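UTP-glucose-1-phosphate uridylyltransferase 2 (Trypanosoma brucei, PDB 3GUE) probably catalyses the reaction of UTP with alpha-D-glucose 1-phosphate to give UDP-glucose and diphosphate, and binds UDP-glucose. Local coordinates at residues 77-83 and 126-132; 159-163 and 193-198; 204-208 and 310-314. All coordinates share one frame. Residue numbers count along the deposited sequence, not the author numbering.

Contact 1. Residues 77-83 and 126-132. With UPG (uridine-5'-diphosphate-glucose), chain C.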
loop_
_atom_site.group_PDB
_atom_site.type_symbol
_atom_site.label_atom_id
_atom_site.label_comp_id
_atom_site.label_asym_id
_atom_site.label_seq_id
_atom_site.Cartn_x
_atom_site.Cartn_y
_atom_site.Cartn_z
ATOM N N ALA A 77 -5.044 21.016 -6.731
ATOM C CA ALA A 77 -4.736 19.712 -6.160
ATOM C C ALA A 77 -5.983 18.812 -5.947
ATOM O O ALA A 77 -7.092 19.296 -5.775
ATOM C CB ALA A 77 -3.932 19.889 -4.895
ATOM N N VAL A 78 -5.774 17.501 -6.007
ATOM C CA VAL A 78 -6.838 16.492 -5.972
ATOM C C VAL A 78 -6.260 15.340 -5.140
ATOM O O VAL A 78 -5.073 15.067 -5.188
ATOM C CB VAL A 78 -7.200 15.978 -7.408
ATOM C CG1 VAL A 78 -8.011 14.701 -7.372
ATOM C CG2 VAL A 78 -7.986 17.055 -8.223
ATOM N N VAL A 79 -7.103 14.696 -4.358
ATOM C CA VAL A 79 -6.650 13.592 -3.503
ATOM C C VAL A 79 -7.220 12.291 -4.021
ATOM O O VAL A 79 -8.388 12.217 -4.401
ATOM C CB VAL A 79 -6.988 13.818 -2.001
ATOM C CG1 VAL A 79 -6.538 12.606 -1.137
ATOM C CG2 VAL A 79 -6.317 15.087 -1.499
ATOM N N LEU A 80 -6.354 11.283 -4.074
ATOM C CA LEU A 80 -6.765 9.910 -4.355
ATOM C C LEU A 80 -6.234 9.010 -3.254
ATOM O O LEU A 80 -5.038 9.058 -2.908
ATOM C CB LEU A 80 -6.229 9.438 -5.716
ATOM C CG LEU A 80 -6.504 8.027 -6.279
ATOM C CD1 LEU A 80 -7.933 7.668 -6.329
ATOM C CD2 LEU A 80 -5.913 7.910 -7.677
ATOM N N LYS A 81 -7.126 8.202 -2.693
ATOM C CA LYS A 81 -6.714 7.145 -1.751
ATOM C C LYS A 81 -6.883 5.804 -2.456
ATOM O O LYS A 81 -7.965 5.520 -2.988
ATOM C CB LYS A 81 -7.589 7.226 -0.483
ATOM C CG LYS A 81 -6.902 7.858 0.754
ATOM C CD LYS A 81 -5.901 6.866 1.375
ATOM C CE LYS A 81 -5.602 7.152 2.855
ATOM N NZ LYS A 81 -4.297 7.884 3.040
ATOM N N LEU A 82 -5.812 5.009 -2.514
ATOM C CA LEU A 82 -5.855 3.665 -3.096
ATOM C C LEU A 82 -6.743 2.759 -2.202
ATOM O O LEU A 82 -6.632 2.774 -0.974
ATOM C CB LEU A 82 -4.440 3.085 -3.233
ATOM C CG LEU A 82 -3.406 3.909 -4.028
ATOM C CD1 LEU A 82 -2.004 3.256 -4.045
ATOM C CD2 LEU A 82 -3.885 4.248 -5.472
ATOM N N ASN A 83 -7.591 1.951 -2.827
ATOM C CA ASN A 83 -8.576 1.142 -2.086
ATOM C C ASN A 83 -8.957 -0.153 -2.830
ATOM O O ASN A 83 -10.037 -0.703 -2.620
ATOM C CB ASN A 83 -9.815 2.018 -1.814
ATOM C CG ASN A 83 -10.767 1.408 -0.793
ATOM O OD1 ASN A 83 -10.354 0.953 0.282
ATOM N ND2 ASN A 83 -12.028 1.349 -1.149
ATOM N N VAL A 126 -11.575 20.406 -1.784
ATOM C CA VAL A 126 -10.582 19.625 -2.548
ATOM C C VAL A 126 -11.202 18.319 -3.055
ATOM O O VAL A 126 -11.807 17.577 -2.265
ATOM C CB VAL A 126 -9.293 19.345 -1.696
ATOM C CG1 VAL A 126 -9.638 18.518 -0.461
ATOM C CG2 VAL A 126 -8.184 18.654 -2.520
ATOM N N PRO A 127 -11.083 18.044 -4.372
ATOM C CA PRO A 127 -11.607 16.804 -4.919
ATOM C C PRO A 127 -10.984 15.566 -4.279
ATOM O O PRO A 127 -9.811 15.574 -3.861
ATOM C CB PRO A 127 -11.284 16.917 -6.423
ATOM C CG PRO A 127 -11.238 18.364 -6.666
ATOM C CD PRO A 127 -10.528 18.888 -5.444
ATOM N N PHE A 128 -11.800 14.522 -4.136
ATOM C CA PHE A 128 -11.393 13.292 -3.468
ATOM C C PHE A 128 -11.923 12.079 -4.204
ATOM O O PHE A 128 -13.089 12.061 -4.600
ATOM C CB PHE A 128 -11.933 13.254 -2.041
ATOM C CG PHE A 128 -11.622 11.965 -1.287
ATOM C CD1 PHE A 128 -10.339 11.714 -0.781
ATOM C CD2 PHE A 128 -12.624 11.022 -1.052
ATOM C CE1 PHE A 128 -10.061 10.528 -0.078
ATOM C CE2 PHE A 128 -12.352 9.817 -0.318
ATOM C CZ PHE A 128 -11.086 9.583 0.161
ATOM N N MET A 129 -11.075 11.056 -4.318
ATOM C CA MET A 129 -11.380 9.846 -5.075
ATOM C C MET A 129 -10.816 8.647 -4.323
ATOM O O MET A 129 -9.878 8.775 -3.544
ATOM C CB MET A 129 -10.769 9.914 -6.485
ATOM C CG MET A 129 -11.476 10.855 -7.472
ATOM S SD MET A 129 -10.875 10.755 -9.191
ATOM C CE MET A 129 -9.254 11.452 -8.997
ATOM N N LEU A 130 -11.414 7.497 -4.560
ATOM C CA LEU A 130 -10.973 6.243 -3.988
ATOM C C LEU A 130 -10.884 5.304 -5.193
ATOM O O LEU A 130 -11.834 5.161 -5.978
ATOM C CB LEU A 130 -12.002 5.746 -2.946
ATOM C CG LEU A 130 -12.090 6.339 -1.528
ATOM C CD1 LEU A 130 -13.500 6.131 -1.021
ATOM C CD2 LEU A 130 -11.097 5.679 -0.534
ATOM N N MET A 131 -9.712 4.721 -5.384
ATOM C CA MET A 131 -9.555 3.737 -6.424
ATOM C C MET A 131 -9.981 2.384 -5.883
ATOM O O MET A 131 -9.291 1.775 -5.038
ATOM C CB MET A 131 -8.129 3.687 -6.948
ATOM C CG MET A 131 -7.980 2.812 -8.202
ATOM S SD MET A 131 -6.396 2.992 -9.005
ATOM C CE MET A 131 -5.364 1.807 -8.095
ATOM N N ASN A 132 -11.101 1.908 -6.419
ATOM C CA ASN A 132 -11.687 0.638 -6.008
ATOM C C ASN A 132 -11.484 -0.427 -7.075
ATOM O O ASN A 132 -11.202 -0.100 -8.201
ATOM C CB ASN A 132 -13.163 0.833 -5.630
ATOM C CG ASN A 132 -13.358 1.888 -4.505
ATOM O OD1 ASN A 132 -12.496 2.070 -3.672
ATOM N ND2 ASN A 132 -14.477 2.576 -4.512
HETATM N N1 UPG C . -4.133 -1.514 -4.118
HETATM C C2 UPG C . -4.977 -1.095 -5.166
HETATM N N3 UPG C . -4.986 -1.861 -6.317
HETATM C C4 UPG C . -4.218 -2.990 -6.478
HETATM C C5 UPG C . -3.362 -3.403 -5.450
HETATM C C6 UPG C . -3.307 -2.672 -4.267
HETATM O O2 UPG C . -5.729 -0.110 -5.115
HETATM O O4 UPG C . -4.321 -3.606 -7.548
HETATM C C1C UPG C . -4.080 -0.718 -2.849
HETATM C C2C UPG C . -4.188 -1.418 -1.491
HETATM O O2C UPG C . -5.559 -1.677 -1.157
HETATM C C3C UPG C . -3.604 -0.333 -0.590
HETATM C C4C UPG C . -2.474 0.224 -1.441
HETATM O O4C UPG C . -2.778 -0.107 -2.823
HETATM O O3C UPG C . -4.576 0.696 -0.413
HETATM C C5C UPG C . -1.103 -0.439 -1.089
HETATM O O5C UPG C . -1.024 -1.797 -1.430
HETATM P PA UPG C . -0.306 -2.860 -0.452
HETATM O O1A UPG C . -0.867 -2.576 0.899
HETATM O O2A UPG C . -0.368 -4.225 -0.988
HETATM O O3A UPG C . 1.248 -2.318 -0.457
HETATM P PB UPG C . 2.443 -2.754 -1.473
HETATM O O1B UPG C . 1.956 -2.581 -2.852
HETATM O O2B UPG C . 3.055 -4.055 -1.059
HETATM O O3B UPG C . 3.527 -1.647 -1.053
HETATM C "C1'" UPG C . 3.235 -0.227 -1.326
HETATM C "C2'" UPG C . 4.313 0.327 -2.246
HETATM C "C3'" UPG C . 5.657 0.119 -1.560
HETATM C "C4'" UPG C . 5.658 0.883 -0.226
HETATM C "C5'" UPG C . 4.485 0.406 0.668
HETATM C "C6'" UPG C . 4.284 1.348 1.826
HETATM O "O2'" UPG C . 4.315 -0.350 -3.516
HETATM O "O3'" UPG C . 6.693 0.531 -2.434
HETATM O "O4'" UPG C . 6.890 0.698 0.456
HETATM O "O5'" UPG C . 3.211 0.410 -0.033
HETATM O "O6'" UPG C . 3.480 0.707 2.819
#
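Neighbouring parallel strands bond through a hydrogen-bonded ladder in which alternate residues of one strand serve the other, and residues 77-83 and 128-132 follow that rule. Val79 N donates to Pro127 O and Val79 O accepts from Met129 N, both at 2.9 Å; Lys81 repeats the pattern, its N reaching Met129 O at 2.9 Å and its O taking Met131 N at 3.1 Å. A weak bond from Asn83 N to Met131 O (2.8 Å) ends it. The intervening residues turn their backbone polar groups to the strands beyond: Val78, Leu80 and Leu82 pair with strand 214-219, while Leu130 pairs with Ile158 and Leu160. Both strands are thus interior members of the mixed sheet of this GT-A-type nucleotidyltransferase. Side chains alternate likewise. Leu80 CD1 packs on Met129 CB (3.6 Å) and Leu82 CD2 on Met131 CE (3.9 Å) on one face; on the other, Val79 CG1 meets the edge of the Phe128 ring at CD1 (3.9 Å). Lys81 lies on that second face, but its ammonium leads away from strand 128-132 to Ser218 OG and Asn222 O. At the C-terminal ends Asn83 ND2 donates to Asn132 OD1 (2.7 Å) and also pairs with Thr140, while Asn83 OD1 bonds to Ser97 and Asn132 ND2 to Glu159. Here Leu82 O lies 3.0 Å from UPG O3C, and Met131 CE and the N of Asn83, a UDP-glucose-binding residue, both 3.6 Å from UPG O2. With the amides of both asparagines engaged by protein partners, the chemistry is consistent with well-anchored C-terminal strand ends, against which the nucleoside of UDP-glucose rests.

Contact 2. Residues 159-163 and 193-198. With UPG (uridine-5'-diphosphate-glucose), chain C.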
loop_
_atom_site.group_PDB
_atom_site.type_symbol
_atom_site.label_atom_id
_atom_site.label_comp_id
_atom_site.label_asym_id
_atom_site.label_seq_id
_atom_site.Cartn_x
_atom_site.Cartn_y
_atom_site.Cartn_z
ATOM N N GLU A 159 -15.633 7.494 -6.969
ATOM C CA GLU A 159 -15.057 6.232 -7.379
ATOM C C GLU A 159 -14.191 6.348 -8.616
ATOM O O GLU A 159 -14.575 7.009 -9.591
ATOM C CB GLU A 159 -16.119 5.148 -7.599
ATOM C CG GLU A 159 -15.486 3.758 -7.702
ATOM C CD GLU A 159 -16.520 2.633 -7.655
ATOM O OE1 GLU A 159 -17.430 2.627 -8.485
ATOM O OE2 GLU A 159 -16.386 1.748 -6.792
ATOM N N LEU A 160 -13.045 5.673 -8.556
ATOM C CA LEU A 160 -12.214 5.393 -9.728
ATOM C C LEU A 160 -12.094 3.882 -9.779
ATOM O O LEU A 160 -11.378 3.281 -8.976
ATOM C CB LEU A 160 -10.834 6.067 -9.613
ATOM C CG LEU A 160 -9.907 6.017 -10.842
ATOM C CD1 LEU A 160 -10.305 6.995 -11.965
ATOM C CD2 LEU A 160 -8.501 6.249 -10.428
ATOM N N MET A 161 -12.819 3.259 -10.699
ATOM C CA MET A 161 -12.810 1.812 -10.805
ATOM C C MET A 161 -11.613 1.374 -11.637
ATOM O O MET A 161 -11.455 1.770 -12.783
ATOM C CB MET A 161 -14.127 1.264 -11.416
ATOM C CG MET A 161 -14.195 -0.280 -11.384
ATOM S SD MET A 161 -14.536 -0.933 -9.725
ATOM C CE MET A 161 -16.210 -0.412 -9.494
ATOM N N GLN A 162 -10.755 0.572 -11.032
ATOM C CA GLN A 162 -9.613 0.069 -11.739
ATOM C C GLN A 162 -10.010 -1.178 -12.533
ATOM O O GLN A 162 -11.174 -1.598 -12.549
ATOM C CB GLN A 162 -8.432 -0.177 -10.784
ATOM C CG GLN A 162 -8.563 -1.374 -9.834
ATOM C CD GLN A 162 -7.267 -1.599 -9.067
ATOM O OE1 GLN A 162 -7.233 -1.510 -7.841
ATOM N NE2 GLN A 162 -6.190 -1.824 -9.793
ATOM N N ASN A 163 -9.040 -1.728 -13.234
ATOM C CA ASN A 163 -9.218 -2.908 -14.036
ATOM C C ASN A 163 -9.065 -4.175 -13.200
ATOM O O ASN A 163 -8.763 -4.120 -12.002
ATOM C CB ASN A 163 -8.174 -2.897 -15.149
ATOM C CG ASN A 163 -8.227 -1.625 -15.985
ATOM O OD1 ASN A 163 -7.210 -0.947 -16.179
ATOM N ND2 ASN A 163 -9.410 -1.299 -16.485
ATOM N N ASP A 193 -1.729 0.409 -11.753
ATOM C CA ASP A 193 -2.880 0.450 -12.664
ATOM C C ASP A 193 -3.490 1.850 -12.706
ATOM O O ASP A 193 -4.137 2.221 -13.670
ATOM C CB ASP A 193 -3.931 -0.573 -12.191
ATOM C CG ASP A 193 -4.984 -0.932 -13.246
ATOM O OD1 ASP A 193 -4.692 -0.964 -14.461
ATOM O OD2 ASP A 193 -6.121 -1.265 -12.844
ATOM N N VAL A 194 -3.262 2.633 -11.654
ATOM C CA VAL A 194 -3.838 3.978 -11.552
ATOM C C VAL A 194 -3.673 4.904 -12.775
ATOM O O VAL A 194 -4.588 5.644 -13.128
ATOM C CB VAL A 194 -3.350 4.701 -10.256
ATOM C CG1 VAL A 194 -1.824 5.013 -10.317
ATOM C CG2 VAL A 194 -4.190 5.961 -10.021
ATOM N N TYR A 195 -2.517 4.843 -13.433
ATOM C CA TYR A 195 -2.208 5.798 -14.493
ATOM C C TYR A 195 -3.086 5.533 -15.726
ATOM O O TYR A 195 -3.764 6.448 -16.222
ATOM C CB TYR A 195 -0.708 5.804 -14.829
ATOM C CG TYR A 195 0.217 6.038 -13.634
ATOM C CD1 TYR A 195 0.237 7.270 -12.942
ATOM C CD2 TYR A 195 1.072 5.027 -13.192
ATOM C CE1 TYR A 195 1.091 7.475 -11.840
ATOM C CE2 TYR A 195 1.932 5.229 -12.106
ATOM C CZ TYR A 195 1.934 6.453 -11.427
ATOM O OH TYR A 195 2.802 6.637 -10.355
ATOM N N THR A 196 -3.102 4.286 -16.177
ATOM C CA THR A 196 -3.989 3.838 -17.282
ATOM C C THR A 196 -5.484 3.977 -16.974
ATOM O O THR A 196 -6.261 4.400 -17.829
ATOM C CB THR A 196 -3.645 2.403 -17.756
ATOM O OG1 THR A 196 -4.414 2.065 -18.925
ATOM C CG2 THR A 196 -3.896 1.384 -16.679
ATOM N N VAL A 197 -5.868 3.698 -15.741
ATOM C CA VAL A 197 -7.256 3.891 -15.314
ATOM C C VAL A 197 -7.672 5.364 -15.383
ATOM O O VAL A 197 -8.747 5.682 -15.935
ATOM C CB VAL A 197 -7.491 3.316 -13.918
ATOM C CG1 VAL A 197 -8.854 3.749 -13.381
ATOM C CG2 VAL A 197 -7.353 1.771 -13.960
ATOM N N LEU A 198 -6.835 6.245 -14.832
ATOM C CA LEU A 198 -7.048 7.699 -14.930
ATOM C C LEU A 198 -7.176 8.162 -16.392
ATOM O O LEU A 198 -8.045 8.975 -16.723
ATOM C CB LEU A 198 -5.930 8.479 -14.200
ATOM C CG LEU A 198 -6.057 8.687 -12.688
ATOM C CD1 LEU A 198 -4.803 9.440 -12.133
ATOM C CD2 LEU A 198 -7.364 9.390 -12.322
HETATM N N1 UPG C . -4.133 -1.514 -4.118
HETATM C C2 UPG C . -4.977 -1.095 -5.166
HETATM N N3 UPG C . -4.986 -1.861 -6.317
HETATM C C4 UPG C . -4.218 -2.990 -6.478
HETATM C C5 UPG C . -3.362 -3.403 -5.450
HETATM C C6 UPG C . -3.307 -2.672 -4.267
HETATM O O2 UPG C . -5.729 -0.110 -5.115
HETATM O O4 UPG C . -4.321 -3.606 -7.548
HETATM C C1C UPG C . -4.080 -0.718 -2.849
HETATM C C2C UPG C . -4.188 -1.418 -1.491
HETATM O O2C UPG C . -5.559 -1.677 -1.157
HETATM C C3C UPG C . -3.604 -0.333 -0.590
HETATM C C4C UPG C . -2.474 0.224 -1.441
HETATM O O4C UPG C . -2.778 -0.107 -2.823
HETATM O O3C UPG C . -4.576 0.696 -0.413
HETATM C C5C UPG C . -1.103 -0.439 -1.089
HETATM O O5C UPG C . -1.024 -1.797 -1.430
HETATM P PA UPG C . -0.306 -2.860 -0.452
HETATM O O1A UPG C . -0.867 -2.576 0.899
HETATM O O2A UPG C . -0.368 -4.225 -0.988
HETATM O O3A UPG C . 1.248 -2.318 -0.457
HETATM P PB UPG C . 2.443 -2.754 -1.473
HETATM O O1B UPG C . 1.956 -2.581 -2.852
HETATM O O2B UPG C . 3.055 -4.055 -1.059
HETATM O O3B UPG C . 3.527 -1.647 -1.053
HETATM C "C1'" UPG C . 3.235 -0.227 -1.326
HETATM C "C2'" UPG C . 4.313 0.327 -2.246
HETATM C "C3'" UPG C . 5.657 0.119 -1.560
HETATM C "C4'" UPG C . 5.658 0.883 -0.226
HETATM C "C5'" UPG C . 4.485 0.406 0.668
HETATM C "C6'" UPG C . 4.284 1.348 1.826
HETATM O "O2'" UPG C . 4.315 -0.350 -3.516
HETATM O "O3'" UPG C . 6.693 0.531 -2.434
HETATM O "O4'" UPG C . 6.890 0.698 0.456
HETATM O "O5'" UPG C . 3.211 0.410 -0.033
HETATM O "O6'" UPG C . 3.480 0.707 2.819
#
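On the GT-A-type fold of this enzyme, edge strand 159-161 of the mixed sheet packs against helix 194-201 beside the uracil. The two short segments cross at 107°, their axes 9.2 Å apart. Leu160, with chi1 t and chi2 p, points toward the helix; its CG touches Val197 CG1 at 3.6 Å and its CD1 reaches Leu198 CD2 at 3.8 Å. Val197, chi1 t, puts its other methyl, CG2, 3.6 Å from Gln162 CA. Met161 points away, yet its carbonyl O lies 3.3 Å from Val197 CG1. Beyond the strand the contact turns polar. Asp193, chi1 t, directs its carboxylate so that OD2 accepts both Asn163 N (3.0 Å) and Gln162 NE2 (3.1 Å). The p, t conformation of Gln162 carries its amide out to the uracil, and the bond to Asp193 OD2 is consistent with holding that amide in this orientation. NE2 makes a weak bond to UPG O4 (3.4 Å), while the uracil imide UPG N3 donates to Gln162 OE1 at 2.7 Å.

Contact 3. Residues 204-208 and 310-314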
loop_
_atom_site.group_PDB
_atom_site.type_symbol
_atom_site.label_atom_id
_atom_site.label_comp_id
_atom_site.label_asym_id
_atom_site.label_seq_id
_atom_site.Cartn_x
_atom_site.Cartn_y
_atom_site.Cartn_z
ATOM N N LEU A 204 -8.871 11.707 -16.045
ATOM C CA LEU A 204 -7.713 12.592 -16.221
ATOM C C LEU A 204 -8.062 13.840 -17.063
ATOM O O LEU A 204 -7.821 14.956 -16.623
ATOM C CB LEU A 204 -6.510 11.864 -16.819
ATOM C CG LEU A 204 -5.256 12.762 -16.944
ATOM C CD1 LEU A 204 -4.793 13.299 -15.581
ATOM C CD2 LEU A 204 -4.144 12.053 -17.664
ATOM N N ASP A 205 -8.609 13.639 -18.252
ATOM C CA ASP A 205 -9.134 14.741 -19.077
ATOM C C ASP A 205 -10.177 15.603 -18.382
ATOM O O ASP A 205 -10.193 16.828 -18.563
ATOM C CB ASP A 205 -9.756 14.194 -20.355
ATOM C CG ASP A 205 -8.728 13.661 -21.320
ATOM O OD1 ASP A 205 -7.634 14.260 -21.405
ATOM O OD2 ASP A 205 -9.024 12.650 -22.001
ATOM N N TYR A 206 -11.070 14.962 -17.628
ATOM C CA TYR A 206 -12.063 15.685 -16.845
ATOM C C TYR A 206 -11.426 16.616 -15.796
ATOM O O TYR A 206 -11.737 17.808 -15.768
ATOM C CB TYR A 206 -13.106 14.749 -16.202
ATOM C CG TYR A 206 -14.096 15.519 -15.354
ATOM C CD1 TYR A 206 -15.081 16.315 -15.954
ATOM C CD2 TYR A 206 -14.017 15.505 -13.961
ATOM C CE1 TYR A 206 -15.978 17.050 -15.183
ATOM C CE2 TYR A 206 -14.916 16.232 -13.182
ATOM C CZ TYR A 206 -15.884 17.007 -13.789
ATOM O OH TYR A 206 -16.782 17.742 -13.023
ATOM N N LEU A 207 -10.556 16.073 -14.938
ATOM C CA LEU A 207 -9.810 16.885 -13.932
ATOM C C LEU A 207 -8.978 18.043 -14.528
ATOM O O LEU A 207 -9.048 19.174 -14.052
ATOM C CB LEU A 207 -8.899 16.007 -13.067
ATOM C CG LEU A 207 -9.479 14.936 -12.156
ATOM C CD1 LEU A 207 -8.371 14.024 -11.625
ATOM C CD2 LEU A 207 -10.240 15.586 -11.018
ATOM N N LEU A 208 -8.211 17.756 -15.577
ATOM C CA LEU A 208 -7.459 18.793 -16.298
ATOM C C LEU A 208 -8.340 19.881 -16.901
ATOM O O LEU A 208 -7.953 21.050 -16.952
ATOM C CB LEU A 208 -6.598 18.162 -17.392
ATOM C CG LEU A 208 -5.421 17.294 -16.950
ATOM C CD1 LEU A 208 -4.962 16.470 -18.140
ATOM C CD2 LEU A 208 -4.261 18.137 -16.395
ATOM N N LEU A 310 -0.494 16.125 -13.286
ATOM C CA LEU A 310 -1.501 15.487 -14.108
ATOM C C LEU A 310 -1.316 15.791 -15.609
ATOM O O LEU A 310 -1.535 14.924 -16.442
ATOM C CB LEU A 310 -2.892 15.886 -13.605
ATOM C CG LEU A 310 -3.284 15.395 -12.206
ATOM C CD1 LEU A 310 -4.665 15.922 -11.853
ATOM C CD2 LEU A 310 -3.267 13.861 -12.173
ATOM N N MET A 311 -0.888 17.010 -15.920
ATOM C CA MET A 311 -0.575 17.419 -17.285
ATOM C C MET A 311 0.661 16.679 -17.810
ATOM O O MET A 311 0.672 16.251 -18.963
ATOM C CB MET A 311 -0.383 18.944 -17.353
ATOM C CG MET A 311 -0.261 19.546 -18.784
ATOM S SD MET A 311 -1.678 19.223 -19.839
ATOM C CE MET A 311 -2.401 20.844 -20.033
ATOM N N GLU A 312 1.700 16.551 -16.981
ATOM C CA GLU A 312 2.846 15.704 -17.355
ATOM C C GLU A 312 2.404 14.252 -17.612
ATOM O O GLU A 312 2.809 13.638 -18.602
ATOM C CB GLU A 312 3.972 15.742 -16.318
ATOM C CG GLU A 312 4.716 17.083 -16.215
ATOM C CD GLU A 312 5.215 17.609 -17.560
ATOM O OE1 GLU A 312 5.653 16.791 -18.403
ATOM O OE2 GLU A 312 5.163 18.842 -17.770
ATOM N N LEU A 313 1.577 13.703 -16.725
ATOM C CA LEU A 313 1.004 12.377 -16.987
ATOM C C LEU A 313 0.263 12.337 -18.308
ATOM O O LEU A 313 0.429 11.395 -19.091
ATOM C CB LEU A 313 0.088 11.913 -15.854
ATOM C CG LEU A 313 -0.551 10.553 -16.074
ATOM C CD1 LEU A 313 0.461 9.404 -15.887
ATOM C CD2 LEU A 313 -1.829 10.343 -15.212
ATOM N N LYS A 314 -0.538 13.363 -18.572
ATOM C CA LYS A 314 -1.322 13.404 -19.790
ATOM C C LYS A 314 -0.409 13.353 -21.010
ATOM O O LYS A 314 -0.633 12.558 -21.930
ATOM C CB LYS A 314 -2.193 14.666 -19.820
ATOM C CG LYS A 314 -2.866 14.939 -21.150
ATOM C CD LYS A 314 -4.095 14.067 -21.391
ATOM C CE LYS A 314 -4.614 14.263 -22.824
ATOM N NZ LYS A 314 -4.661 15.730 -23.187
#
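This is a helix-helix contact, partly buried and almost wholly apolar, between helices 203-209 and 310-319, both of which lean on strand 214-219 of the central mixed sheet. The short segments run at 138° to each other with axes 10.4 Å apart, a separation filled mainly by leucines. Leu204, chi1 t and chi2 p, extends between Leu310 and Leu313: its CD1 lies 3.8 Å from Leu310 CB, and its CD2 is 3.8 Å from Leu313 CD2. One turn on, Leu208 packs on the same partner helix, CD2 meeting Leu310 CB at 3.8 Å and CD1 meeting Lys314 CB at 3.7 Å. In this layered alpha/beta fold the two helices lie on the same side of the sheet; Leu207 and Leu310, whose CD1 atoms are 4.2 Å apart, both also touch Met215 of the sheet. Toward solvent the chemistry changes. The aliphatic part of Lys314 continues the apolar surface, its CB lying 3.9 Å from Leu204 CD2, and its NZ forms a long salt bridge of 3.8 Å to Asp205 OD1. That ammonium also has a long, weak ion pair with Asp318, one turn further along helix 310-319.

How the contacts relate
The three contacts follow in series along the chain and lie on the same side of its centre. Contacts 1 and 2, with centres about 11 Å apart, share the mixed sheet: strand 128-132 is flanked by 77-83 and 159-161, and Leu130 and Asn132 carry the ladder on to Leu160. Both touch UDP-glucose, contact 2 through Gln162, which Asp193 holds. Contact 3, its centre about 14 Å from that of contact 1 and 13 Å from that of contact 2, lies away from the ligand. Leu207 joins it to Val78 and Met129, while helices 194-201 and 203-209 are consecutive and Tyr195 packs on Leu313. Leu80, Val194, Met129 and Leu207 thus connect the sheet beside the pocket to contact 3.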